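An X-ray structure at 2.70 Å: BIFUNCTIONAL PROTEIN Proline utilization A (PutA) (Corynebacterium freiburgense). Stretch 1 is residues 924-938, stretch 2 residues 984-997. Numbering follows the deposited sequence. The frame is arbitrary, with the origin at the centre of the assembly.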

ATOM      1  N   SER A 924     -30.456   3.490 -30.564  1.00 37.63           N
ATOM      2  CA  SER A 924     -30.216   2.739 -31.787  1.00 49.11           C
ATOM      3  C   SER A 924     -29.641   1.362 -31.492  1.00 52.19           C
ATOM      4  O   SER A 924     -28.861   1.176 -30.554  1.00 52.72           O
ATOM      5  CB  SER A 924     -29.239   3.485 -32.696  1.00 48.30           C
ATOM      6  OG  SER A 924     -27.939   3.490 -32.134  1.00 46.02           O
ATOM      7  N   LEU A 925     -30.005   0.399 -32.345  1.00 53.30           N
ATOM      8  CA  LEU A 925     -29.505  -0.960 -32.272  1.00 50.80           C
ATOM      9  C   LEU A 925     -28.777  -1.319 -33.556  1.00 52.69           C
ATOM     10  O   LEU A 925     -29.238  -0.961 -34.646  1.00 67.62           O
ATOM     11  CB  LEU A 925     -30.637  -1.958 -32.057  1.00 51.37           C
ATOM     12  CG  LEU A 925     -30.916  -2.417 -30.641  1.00 50.52           C
ATOM     13  CD1 LEU A 925     -31.878  -3.580 -30.722  1.00 57.30           C
ATOM     14  CD2 LEU A 925     -29.612  -2.813 -29.973  1.00 49.57           C
ATOM     15  N   PRO A 926     -27.642  -2.011 -33.470  1.00 47.37           N
ATOM     16  CA  PRO A 926     -27.063  -2.601 -34.672  1.00 54.80           C
ATOM     17  C   PRO A 926     -27.964  -3.701 -35.201  1.00 61.19           C
ATOM     18  O   PRO A 926     -28.655  -4.384 -34.424  1.00 65.68           O
ATOM     19  CB  PRO A 926     -25.714  -3.156 -34.182  1.00 52.77           C
ATOM     20  CG  PRO A 926     -25.452  -2.487 -32.885  1.00 36.79           C
ATOM     21  CD  PRO A 926     -26.797  -2.211 -32.286  1.00 36.20           C
ATOM     22  N   PRO A 927     -28.012  -3.896 -36.520  1.00 60.00           N
ATOM     23  CA  PRO A 927     -29.076  -4.746 -37.088  1.00 57.74           C
ATOM     24  C   PRO A 927     -28.944  -6.227 -36.760  1.00 64.60           C
ATOM     25  O   PRO A 927     -29.968  -6.928 -36.758  1.00 62.84           O
ATOM     26  CB  PRO A 927     -28.949  -4.492 -38.594  1.00 54.39           C
ATOM     27  CG  PRO A 927     -28.155  -3.210 -38.705  1.00 54.54           C
ATOM     28  CD  PRO A 927     -27.205  -3.253 -37.565  1.00 58.86           C
ATOM     29  N   ALA A 928     -27.728  -6.725 -36.474  1.00 67.06           N
ATOM     30  CA  ALA A 928     -27.573  -8.130 -36.096  1.00 53.32           C
ATOM     31  C   ALA A 928     -28.399  -8.469 -34.877  1.00 50.61           C
ATOM     32  O   ALA A 928     -28.980  -9.558 -34.794  1.00 62.51           O
ATOM     33  CB  ALA A 928     -26.113  -8.458 -35.817  1.00 42.12           C
ATOM     34  N   TYR A 929     -28.549  -7.518 -33.971  1.00 40.80           N
ATOM     35  CA  TYR A 929     -29.346  -7.776 -32.788  1.00 42.90           C
ATOM     36  C   TYR A 929     -30.818  -7.802 -33.144  1.00 57.63           C
ATOM     37  O   TYR A 929     -31.566  -8.660 -32.661  1.00 64.92           O
ATOM     38  CB  TYR A 929     -29.070  -6.714 -31.721  1.00 40.39           C
ATOM     39  CG  TYR A 929     -27.655  -6.655 -31.178  1.00 34.44           C
ATOM     40  CD1 TYR A 929     -27.257  -7.454 -30.116  1.00 51.04           C
ATOM     41  CD2 TYR A 929     -26.704  -5.821 -31.749  1.00 35.10           C
ATOM     42  CE1 TYR A 929     -25.946  -7.399 -29.604  1.00 42.89           C
ATOM     43  CE2 TYR A 929     -25.407  -5.757 -31.255  1.00 41.66           C
ATOM     44  CZ  TYR A 929     -25.025  -6.549 -30.181  1.00 46.44           C
ATOM     45  OH  TYR A 929     -23.723  -6.491 -29.692  1.00 54.96           O
ATOM     46  N   ARG A 930     -31.259  -6.874 -33.996  1.00 64.02           N
ATOM     47  CA  ARG A 930     -32.687  -6.820 -34.291  1.00 61.94           C
ATOM     48  C   ARG A 930     -33.135  -8.050 -35.066  1.00 51.10           C
ATOM     49  O   ARG A 930     -34.270  -8.514 -34.873  1.00 49.20           O
ATOM     50  CB  ARG A 930     -33.034  -5.510 -35.010  1.00 63.18           C
ATOM     51  CG  ARG A 930     -33.004  -4.311 -34.026  1.00 64.50           C
ATOM     52  CD  ARG A 930     -33.786  -3.100 -34.471  1.00 59.13           C
ATOM     53  NE  ARG A 930     -33.490  -2.793 -35.865  1.00 62.15           N
ATOM     54  CZ  ARG A 930     -32.592  -1.905 -36.265  1.00 54.42           C
ATOM     55  NH1 ARG A 930     -31.892  -1.192 -35.382  1.00 52.79           N
ATOM     56  NH2 ARG A 930     -32.415  -1.716 -37.559  1.00 46.05           N
ATOM     57  N   GLU A 931     -32.221  -8.651 -35.848  1.00 48.37           N
ATOM     58  CA  GLU A 931     -32.513  -9.919 -36.522  1.00 49.86           C
ATOM     59  C   GLU A 931     -32.902 -11.012 -35.533  1.00 49.28           C
ATOM     60  O   GLU A 931     -33.731 -11.871 -35.853  1.00 47.50           O
ATOM     61  CB  GLU A 931     -31.307 -10.363 -37.353  1.00 42.06           C
ATOM     62  N   LEU A 932     -32.310 -10.999 -34.330  1.00 48.25           N
ATOM     63  CA  LEU A 932     -32.634 -11.980 -33.298  1.00 41.26           C
ATOM     64  C   LEU A 932     -33.873 -11.609 -32.519  1.00 46.87           C
ATOM     65  O   LEU A 932     -34.560 -12.494 -32.007  1.00 54.59           O
ATOM     66  CB  LEU A 932     -31.486 -12.119 -32.296  1.00 41.42           C
ATOM     67  CG  LEU A 932     -30.285 -12.998 -32.610  1.00 40.13           C
ATOM     68  CD1 LEU A 932     -29.329 -12.851 -31.490  1.00 45.19           C
ATOM     69  CD2 LEU A 932     -30.709 -14.445 -32.745  1.00 44.29           C
ATOM     70  N   ALA A 933     -34.137 -10.315 -32.372  1.00 60.21           N
ATOM     71  CA  ALA A 933     -35.199  -9.826 -31.490  1.00 64.08           C
ATOM     72  C   ALA A 933     -36.498  -9.831 -32.284  1.00 60.29           C
ATOM     73  O   ALA A 933     -36.836  -8.860 -32.965  1.00 61.16           O
ATOM     74  CB  ALA A 933     -34.851  -8.445 -30.944  1.00 61.73           C
ATOM     75  N   ASN A 934     -37.214 -10.961 -32.211  1.00 57.04           N
ATOM     76  CA  ASN A 934     -38.468 -11.182 -32.922  1.00 61.40           C
ATOM     77  C   ASN A 934     -39.672 -11.281 -31.984  1.00 59.14           C
ATOM     78  O   ASN A 934     -40.714 -11.800 -32.384  1.00 64.18           O
ATOM     79  CB  ASN A 934     -38.379 -12.438 -33.795  1.00 65.69           C
ATOM     80  CG  ASN A 934     -38.077 -13.711 -32.995  1.00 75.33           C
ATOM     81  OD1 ASN A 934     -38.279 -13.768 -31.779  1.00 77.91           O
ATOM     82  ND2 ASN A 934     -37.604 -14.744 -33.688  1.00 77.77           N
ATOM     83  N   THR A 935     -39.547 -10.809 -30.745  1.00 51.41           N
ATOM     84  CA  THR A 935     -40.653 -10.770 -29.796  1.00 48.68           C
ATOM     85  C   THR A 935     -40.674  -9.420 -29.099  1.00 49.97           C
ATOM     86  O   THR A 935     -39.667  -8.706 -29.058  1.00 53.49           O
ATOM     87  CB  THR A 935     -40.533 -11.872 -28.742  1.00 54.19           C
ATOM     88  OG1 THR A 935     -40.388 -13.132 -29.398  1.00 58.24           O
ATOM     89  CG2 THR A 935     -41.752 -11.895 -27.811  1.00 55.63           C
ATOM     90  N   GLU A 936     -41.848  -9.068 -28.560  1.00 49.27           N
ATOM     91  CA  GLU A 936     -41.931  -7.991 -27.584  1.00 50.53           C
ATOM     92  C   GLU A 936     -40.806  -8.149 -26.571  1.00 56.46           C
ATOM     93  O   GLU A 936     -39.975  -7.252 -26.389  1.00 56.57           O
ATOM     94  CB  GLU A 936     -43.301  -7.993 -26.897  1.00 40.91           C
ATOM     95  N   PHE A 937     -40.749  -9.324 -25.949  1.00 54.51           N
ATOM     96  CA  PHE A 937     -39.759  -9.579 -24.914  1.00 46.52           C
ATOM     97  C   PHE A 937     -38.339  -9.477 -25.459  1.00 50.41           C
ATOM     98  O   PHE A 937     -37.457  -8.897 -24.811  1.00 52.76           O
ATOM     99  CB  PHE A 937     -40.001 -10.960 -24.315  1.00 38.94           C
ATOM    100  CG  PHE A 937     -38.934 -11.410 -23.352  1.00 42.06           C
ATOM    101  CD1 PHE A 937     -38.950 -10.979 -22.030  1.00 41.55           C
ATOM    102  CD2 PHE A 937     -37.926 -12.268 -23.761  1.00 35.06           C
ATOM    103  CE1 PHE A 937     -37.995 -11.408 -21.131  1.00 36.75           C
ATOM    104  CE2 PHE A 937     -36.975 -12.693 -22.875  1.00 37.56           C
ATOM    105  CZ  PHE A 937     -36.999 -12.264 -21.552  1.00 36.25           C
ATOM    106  N   LEU A 938     -38.088 -10.039 -26.641  1.00 41.68           N
ATOM    107  CA  LEU A 938     -36.722 -10.024 -27.149  1.00 41.22           C
ATOM    108  C   LEU A 938     -36.307  -8.641 -27.612  1.00 43.42           C
ATOM    109  O   LEU A 938     -35.141  -8.273 -27.457  1.00 56.62           O
ATOM    110  CB  LEU A 938     -36.555 -11.044 -28.268  1.00 50.20           C
ATOM    111  CG  LEU A 938     -36.724 -12.479 -27.758  1.00 49.61           C
ATOM    112  CD1 LEU A 938     -36.928 -13.435 -28.896  1.00 45.74           C
ATOM    113  CD2 LEU A 938     -35.496 -12.862 -26.939  1.00 40.90           C
ATOM    114  N   GLU A 984     -37.137 -21.813 -26.667  1.00 47.40           N
ATOM    115  CA  GLU A 984     -36.495 -21.117 -27.775  1.00 46.16           C
ATOM    116  C   GLU A 984     -36.409 -19.615 -27.526  1.00 46.37           C
ATOM    117  O   GLU A 984     -35.372 -18.989 -27.786  1.00 40.84           O
ATOM    118  CB  GLU A 984     -37.228 -21.396 -29.077  1.00 41.22           C
ATOM    119  CG  GLU A 984     -36.366 -21.134 -30.294  1.00 54.34           C
ATOM    120  CD  GLU A 984     -37.184 -20.849 -31.556  1.00 62.19           C
ATOM    121  OE1 GLU A 984     -38.358 -21.313 -31.641  1.00 52.96           O
ATOM    122  OE2 GLU A 984     -36.642 -20.148 -32.453  1.00 62.61           O
ATOM    123  N   GLU A 985     -37.473 -19.021 -26.993  1.00 43.92           N
ATOM    124  CA  GLU A 985     -37.447 -17.579 -26.818  1.00 39.64           C
ATOM    125  C   GLU A 985     -36.357 -17.180 -25.832  1.00 35.33           C
ATOM    126  O   GLU A 985     -35.553 -16.293 -26.123  1.00 38.90           O
ATOM    127  CB  GLU A 985     -38.817 -17.063 -26.381  1.00 33.03           C
ATOM    128  CG  GLU A 985     -38.742 -15.649 -25.899  1.00 41.15           C
ATOM    129  CD  GLU A 985     -40.090 -14.960 -25.795  1.00 52.99           C
ATOM    130  OE1 GLU A 985     -40.999 -15.469 -25.101  1.00 54.75           O
ATOM    131  OE2 GLU A 985     -40.221 -13.882 -26.407  1.00 56.52           O
ATOM    132  N   GLN A 986     -36.295 -17.846 -24.668  1.00 30.25           N
ATOM    133  CA  GLN A 986     -35.264 -17.514 -23.683  1.00 34.25           C
ATOM    134  C   GLN A 986     -33.876 -17.839 -24.217  1.00 39.72           C
ATOM    135  O   GLN A 986     -32.931 -17.069 -24.013  1.00 42.12           O
ATOM    136  CB  GLN A 986     -35.514 -18.246 -22.362  1.00 28.68           C
ATOM    137  CG  GLN A 986     -36.816 -17.857 -21.685  1.00 29.42           C
ATOM    138  CD  GLN A 986     -37.194 -18.761 -20.518  1.00 39.32           C
ATOM    139  OE1 GLN A 986     -36.361 -19.482 -19.977  1.00 47.53           O
ATOM    140  NE2 GLN A 986     -38.461 -18.727 -20.131  1.00 33.00           N
ATOM    141  N   PHE A 987     -33.735 -18.961 -24.929  1.00 40.99           N
ATOM    142  CA  PHE A 987     -32.457 -19.229 -25.572  1.00 40.40           C
ATOM    143  C   PHE A 987     -32.053 -18.120 -26.544  1.00 46.09           C
ATOM    144  O   PHE A 987     -30.862 -17.859 -26.721  1.00 45.09           O
ATOM    145  CB  PHE A 987     -32.477 -20.576 -26.282  1.00 32.15           C
ATOM    146  CG  PHE A 987     -31.108 -21.109 -26.555  1.00 32.63           C
ATOM    147  CD1 PHE A 987     -30.402 -21.781 -25.560  1.00 42.86           C
ATOM    148  CD2 PHE A 987     -30.495 -20.904 -27.779  1.00 33.64           C
ATOM    149  CE1 PHE A 987     -29.113 -22.260 -25.786  1.00 41.01           C
ATOM    150  CE2 PHE A 987     -29.197 -21.383 -28.019  1.00 38.30           C
ATOM    151  CZ  PHE A 987     -28.509 -22.061 -27.018  1.00 38.36           C
ATOM    152  N   ASN A 988     -33.013 -17.503 -27.238  1.00 51.67           N
ATOM    153  CA  ASN A 988     -32.681 -16.379 -28.112  1.00 52.14           C
ATOM    154  C   ASN A 988     -32.262 -15.157 -27.298  1.00 45.19           C
ATOM    155  O   ASN A 988     -31.356 -14.408 -27.695  1.00 41.60           O
ATOM    156  CB  ASN A 988     -33.863 -16.046 -29.021  1.00 55.61           C
ATOM    157  CG  ASN A 988     -34.049 -17.063 -30.143  1.00 56.87           C
ATOM    158  OD1 ASN A 988     -33.152 -17.848 -30.453  1.00 51.45           O
ATOM    159  ND2 ASN A 988     -35.225 -17.041 -30.761  1.00 66.17           N
ATOM    160  N   ARG A 989     -32.909 -14.942 -26.152  1.00 33.80           N
ATOM    161  CA  ARG A 989     -32.474 -13.865 -25.279  1.00 39.57           C
ATOM    162  C   ARG A 989     -31.018 -14.052 -24.875  1.00 38.83           C
ATOM    163  O   ARG A 989     -30.289 -13.069 -24.721  1.00 38.77           O
ATOM    164  CB  ARG A 989     -33.359 -13.786 -24.032  1.00 36.14           C
ATOM    165  CG  ARG A 989     -33.190 -12.483 -23.293  1.00 30.37           C
ATOM    166  CD  ARG A 989     -32.010 -12.495 -22.293  1.00 27.09           C
ATOM    167  NE  ARG A 989     -31.821 -11.173 -21.709  1.00 26.55           N
ATOM    168  CZ  ARG A 989     -31.051 -10.236 -22.244  1.00 26.74           C
ATOM    169  NH1 ARG A 989     -30.375 -10.467 -23.350  1.00 27.46           N
ATOM    170  NH2 ARG A 989     -30.968  -9.063 -21.675  1.00 28.89           N
ATOM    171  N   LEU A 990     -30.596 -15.305 -24.635  1.00 36.09           N
ATOM    172  CA  LEU A 990     -29.190 -15.575 -24.350  1.00 32.88           C
ATOM    173  C   LEU A 990     -28.307 -15.428 -25.592  1.00 35.78           C
ATOM    174  O   LEU A 990     -27.126 -15.097 -25.469  1.00 45.57           O
ATOM    175  CB  LEU A 990     -29.022 -16.969 -23.729  1.00 31.99           C
ATOM    176  CG  LEU A 990     -29.683 -17.338 -22.381  1.00 28.09           C
ATOM    177  CD1 LEU A 990     -29.151 -18.624 -21.868  1.00 28.21           C
ATOM    178  CD2 LEU A 990     -29.515 -16.278 -21.337  1.00 27.08           C
ATOM    179  N   LYS A 991     -28.839 -15.656 -26.793  1.00 44.49           N
ATOM    180  CA  LYS A 991     -28.016 -15.459 -27.989  1.00 48.21           C
ATOM    181  C   LYS A 991     -27.743 -13.970 -28.215  1.00 49.85           C
ATOM    182  O   LYS A 991     -26.641 -13.589 -28.623  1.00 48.47           O
ATOM    183  CB  LYS A 991     -28.684 -16.122 -29.208  1.00 33.43           C
ATOM    184  N   LEU A 992     -28.745 -13.120 -27.947  1.00 45.08           N
ATOM    185  CA  LEU A 992     -28.567 -11.669 -27.941  1.00 36.40           C
ATOM    186  C   LEU A 992     -27.428 -11.239 -27.027  1.00 31.79           C
ATOM    187  O   LEU A 992     -26.599 -10.406 -27.402  1.00 37.21           O
ATOM    188  CB  LEU A 992     -29.860 -10.975 -27.506  1.00 35.10           C
ATOM    189  CG  LEU A 992     -30.918 -10.609 -28.541  1.00 35.78           C
ATOM    190  CD1 LEU A 992     -32.162 -10.082 -27.829  1.00 31.34           C
ATOM    191  CD2 LEU A 992     -30.326  -9.553 -29.447  1.00 32.72           C
ATOM    192  N   ALA A 993     -27.447 -11.707 -25.780  1.00 30.64           N
ATOM    193  CA  ALA A 993     -26.364 -11.415 -24.842  1.00 31.70           C
ATOM    194  C   ALA A 993     -25.029 -11.942 -25.352  1.00 36.57           C
ATOM    195  O   ALA A 993     -24.006 -11.259 -25.248  1.00 47.06           O
ATOM    196  CB  ALA A 993     -26.671 -12.013 -23.476  1.00 27.57           C
ATOM    197  N   ALA A 994     -25.011 -13.163 -25.892  1.00 32.00           N
ATOM    198  CA  ALA A 994     -23.741 -13.757 -26.299  1.00 38.75           C
ATOM    199  C   ALA A 994     -23.166 -13.084 -27.531  1.00 38.26           C
ATOM    200  O   ALA A 994     -21.941 -13.060 -27.710  1.00 38.70           O
ATOM    201  CB  ALA A 994     -23.897 -15.258 -26.538  1.00 43.49           C
ATOM    202  N   LEU A 995     -24.034 -12.592 -28.418  1.00 42.70           N
ATOM    203  CA  LEU A 995     -23.558 -11.882 -29.600  1.00 43.83           C
ATOM    204  C   LEU A 995     -22.808 -10.622 -29.213  1.00 47.49           C
ATOM    205  O   LEU A 995     -21.890 -10.205 -29.921  1.00 53.63           O
ATOM    206  CB  LEU A 995     -24.740 -11.555 -30.511  1.00 40.99           C
ATOM    207  CG  LEU A 995     -24.496 -10.844 -31.839  1.00 43.00           C
ATOM    208  CD1 LEU A 995     -23.555 -11.631 -32.686  1.00 36.66           C
ATOM    209  CD2 LEU A 995     -25.835 -10.679 -32.580  1.00 39.14           C
ATOM    210  N   ARG A 996     -23.163 -10.029 -28.073  1.00 42.28           N
ATOM    211  CA  ARG A 996     -22.602  -8.763 -27.633  1.00 38.00           C
ATOM    212  C   ARG A 996     -21.331  -8.943 -26.817  1.00 38.88           C
ATOM    213  O   ARG A 996     -20.439  -8.084 -26.875  1.00 37.12           O
ATOM    214  CB  ARG A 996     -23.659  -7.995 -26.823  1.00 32.54           C
ATOM    215  CG  ARG A 996     -23.176  -6.715 -26.173  1.00 29.34           C
ATOM    216  CD  ARG A 996     -24.278  -5.961 -25.461  1.00 28.69           C
ATOM    217  NE  ARG A 996     -25.415  -5.640 -26.322  1.00 33.79           N
ATOM    218  CZ  ARG A 996     -25.519  -4.527 -27.052  1.00 40.48           C
ATOM    219  NH1 ARG A 996     -24.542  -3.634 -27.035  1.00 45.62           N
ATOM    220  NH2 ARG A 996     -26.591  -4.305 -27.808  1.00 38.13           N
ATOM    221  N   THR A 997     -21.233 -10.020 -26.038  1.00 32.58           N
ATOM    222  CA  THR A 997     -20.048 -10.244 -25.230  1.00 36.57           C
ATOM    223  C   THR A 997     -19.042 -11.165 -25.897  1.00 44.76           C
ATOM    224  O   THR A 997     -17.870 -11.182 -25.483  1.00 55.51           O
ATOM    225  CB  THR A 997     -20.424 -10.798 -23.853  1.00 31.79           C
ATOM    226  OG1 THR A 997     -21.087 -12.055 -24.007  1.00 30.54           O
ATOM    227  CG2 THR A 997     -21.326  -9.842 -23.150  1.00 33.37           C
TER

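Contact between residues 924-938 and the helix 984-997 of PutA. The short helix that begins at Pro927 runs nearly antiparallel to the long one (170°, axes 9.9 Å apart at closest approach), and the two stretches bury 812 Å² between them, with no hydrogen bond crossing among the modelled atoms. Leu925 opens the contact: its CD2 lies 4.0 Å from Arg996 NH2, near the guanidinium plane. Pro926 occupies the N-cap position, and its O accepts the backbone hydrogen bond from Tyr929 N (3.2 Å). Ala928 points toward the long helix and sets CB 3.9 Å from Leu995 CD2. Tyr929 is sandwiched. The Arg996 guanidinium lies flat on one ring face (planes at 20°, centres 4.3 Å apart), an off-centre cation-pi contact, while Leu995 CD2 covers the opposite face, 4.3 Å from Tyr929 CD1. At the ring edge, Leu992 CD2 comes within 3.8 Å of Tyr929 CD1. Arg996 NH1 and NH2 are hydrogen-bonded elsewhere in the structure, so stacking leaves their polar needs met. Leu932 points toward the long helix; its CD1 reaches the backbone at Leu992 N (3.6 Å) and also packs against Leu992 CD2 (4.0 Å) and Leu995 CD2 (4.3 Å). Leu992 therefore serves several neighbours, including Ala933, whose CB is 4.4 Å from Leu992 CD1. After the turn, Phe937 points toward the long helix and places CE2 3.8 Å from Arg989 CG, a contact with the aliphatic part of a side chain whose end leads away to hydrogen bonds elsewhere in the structure. Leu938 closes the contact. From a sideways CA-to-CB bond its end comes nearer, bringing Leu938 CD2 to 3.4 Å from Arg989 N, 3.5 Å from Glu985 O and 4.4 Å from Leu992 CD1. Arg989 N and Glu985 O are already paired within the helix (3.0 Å), so the methyl packs against a satisfied backbone.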